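PDB 3VSN: Non-sulfated chondroitin lyase E66 from Autographa californica nucleopolyhedrovirus, which cleaves non-sulfated chondroitin as a lyase of the viral envelope and is essential for oral infection of the insect host. Local coordinates for residues 140-145 / 189-194. Sequence-based numbering, arbitrary orientation.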
loop_
_atom_site.group_PDB
_atom_site.type_symbol
_atom_site.label_atom_id
_atom_site.label_comp_id
_atom_site.label_asym_id
_atom_site.label_seq_id
_atom_site.Cartn_x
_atom_site.Cartn_y
_atom_site.Cartn_z
ATOM N N PHE A 140 -8.293 24.233 -11.784
ATOM C CA PHE A 140 -9.028 24.670 -12.970
ATOM C C PHE A 140 -9.138 23.562 -14.018
ATOM O O PHE A 140 -10.168 23.427 -14.681
ATOM C CB PHE A 140 -8.390 25.930 -13.570
ATOM C CG PHE A 140 -8.341 27.090 -12.616
ATOM C CD1 PHE A 140 -9.481 27.848 -12.364
ATOM C CD2 PHE A 140 -7.161 27.417 -11.956
ATOM C CE1 PHE A 140 -9.443 28.914 -11.473
ATOM C CE2 PHE A 140 -7.115 28.481 -11.069
ATOM C CZ PHE A 140 -8.257 29.230 -10.826
ATOM N N THR A 141 -8.075 22.771 -14.150
ATOM C CA THR A 141 -7.995 21.698 -15.141
ATOM C C THR A 141 -8.533 20.363 -14.610
ATOM O O THR A 141 -9.174 19.600 -15.346
ATOM C CB THR A 141 -6.532 21.516 -15.607
ATOM O OG1 THR A 141 -6.113 22.683 -16.321
ATOM C CG2 THR A 141 -6.377 20.305 -16.502
ATOM N N ILE A 142 -8.268 20.088 -13.335
ATOM C CA ILE A 142 -8.564 18.782 -12.744
ATOM C C ILE A 142 -9.899 18.786 -12.004
ATOM O O ILE A 142 -10.828 18.081 -12.396
ATOM C CB ILE A 142 -7.415 18.294 -11.820
ATOM C CG1 ILE A 142 -6.076 18.244 -12.579
ATOM C CG2 ILE A 142 -7.738 16.941 -11.188
ATOM C CD1 ILE A 142 -6.074 17.390 -13.836
ATOM N N THR A 143 -9.993 19.595 -10.953
ATOM C CA THR A 143 -11.149 19.562 -10.057
ATOM C C THR A 143 -12.398 20.230 -10.640
ATOM O O THR A 143 -13.502 19.694 -10.527
ATOM C CB THR A 143 -10.811 20.175 -8.687
ATOM O OG1 THR A 143 -9.494 19.764 -8.297
ATOM C CG2 THR A 143 -11.805 19.713 -7.630
ATOM N N MET A 144 -12.225 21.387 -11.268
ATOM C CA MET A 144 -13.367 22.144 -11.791
ATOM C C MET A 144 -14.215 21.396 -12.837
ATOM O O MET A 144 -15.438 21.401 -12.731
ATOM C CB MET A 144 -12.932 23.514 -12.317
ATOM C CG MET A 144 -14.091 24.449 -12.633
ATOM S SD MET A 144 -13.520 25.969 -13.410
ATOM C CE MET A 144 -13.080 25.380 -15.047
ATOM N N PRO A 145 -13.581 20.749 -13.840
ATOM C CA PRO A 145 -14.406 19.994 -14.789
ATOM C C PRO A 145 -15.237 18.887 -14.128
ATOM O O PRO A 145 -16.339 18.589 -14.590
ATOM C CB PRO A 145 -13.376 19.408 -15.755
ATOM C CG PRO A 145 -12.256 20.393 -15.720
ATOM C CD PRO A 145 -12.169 20.778 -14.268
ATOM N N ALA A 189 -0.378 11.247 -17.934
ATOM C CA ALA A 189 -0.368 10.469 -16.689
ATOM C C ALA A 189 -1.612 10.685 -15.818
ATOM O O ALA A 189 -2.735 10.623 -16.323
ATOM C CB ALA A 189 0.918 10.735 -15.907
ATOM N N GLY A 190 -1.405 10.935 -14.524
ATOM C CA GLY A 190 -2.499 11.089 -13.555
ATOM C C GLY A 190 -3.462 12.216 -13.889
ATOM O O GLY A 190 -4.683 12.059 -13.766
ATOM N N ASN A 191 -2.907 13.354 -14.308
ATOM C CA ASN A 191 -3.701 14.502 -14.741
ATOM C C ASN A 191 -4.655 14.140 -15.877
ATOM O O ASN A 191 -5.842 14.453 -15.816
ATOM C CB ASN A 191 -2.796 15.664 -15.168
ATOM C CG ASN A 191 -1.990 16.251 -14.018
ATOM O OD1 ASN A 191 -2.387 16.187 -12.852
ATOM N ND2 ASN A 191 -0.846 16.835 -14.346
ATOM N N SER A 192 -4.134 13.462 -16.899
ATOM C CA SER A 192 -4.933 13.095 -18.071
ATOM C C SER A 192 -6.032 12.087 -17.732
ATOM O O SER A 192 -7.119 12.135 -18.306
ATOM C CB SER A 192 -4.043 12.588 -19.217
ATOM O OG SER A 192 -3.645 11.239 -19.032
ATOM N N MET A 193 -5.756 11.189 -16.789
ATOM C CA MET A 193 -6.761 10.216 -16.354
ATOM C C MET A 193 -7.975 10.890 -15.710
ATOM O O MET A 193 -9.108 10.463 -15.925
ATOM C CB MET A 193 -6.145 9.165 -15.424
ATOM C CG MET A 193 -5.171 8.236 -16.137
ATOM S SD MET A 193 -4.652 6.825 -15.143
ATOM C CE MET A 193 -3.294 7.535 -14.224
ATOM N N ARG A 194 -7.726 11.946 -14.937
ATOM C CA ARG A 194 -8.788 12.759 -14.345
ATOM C C ARG A 194 -9.582 13.492 -15.425
ATOM O O ARG A 194 -10.809 13.415 -15.457
ATOM C CB ARG A 194 -8.211 13.777 -13.350
ATOM C CG ARG A 194 -7.498 13.176 -12.144
ATOM C CD ARG A 194 -8.453 12.505 -11.161
ATOM N NE ARG A 194 -9.300 13.460 -10.442
ATOM C CZ ARG A 194 -8.918 14.157 -9.374
ATOM N NH1 ARG A 194 -7.692 14.020 -8.886
ATOM N NH2 ARG A 194 -9.764 14.996 -8.791
HETATM O O HOH W 1 -8.863 17.327 -7.238
#
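Ile142 reaches across from helix 138-154 to both Arg194 and Asn191 of helix 189-205, inside the alpha/alpha toroid that forms the helical domain of this polysaccharide lyase. The tight part is at Arg194. Its chain crosses Ile142 at about a right angle and bends at chi2 (-71°) and chi3 (-70°), which folds the guanidinium back so that one face lies against the isoleucine. CG2 of Ile142, anti to the backbone N, sits over the centre of that face, 3.5 Å from Arg194 CZ, and also touches CB and CG of the same arginine at 3.9 Å. The buried guanidinium spends its polar atoms around its rim: NE pairs with Glu146 and NH1 with Glu51, two carboxylates that balance its charge in this buried setting and would limit its rotation.

The looser side is at Asn191, a partly exposed residue and an experimentally identified proton acceptor of the active site, with Tyr254, the proton donor, nearby. Less surface is buried here, and a single methyl makes the contact: CG1 of Ile142 lies beside the backbone N, and CD1 at its end meets Asn191 O at 3.5 Å and Asn191 CB at 3.9 Å. No hydrogen bond joins the two segments directly. A water bridges them instead, accepting from Arg194 NH2 at 2.9 Å and hydrogen-bonded to Thr143 OG1 at 2.7 Å.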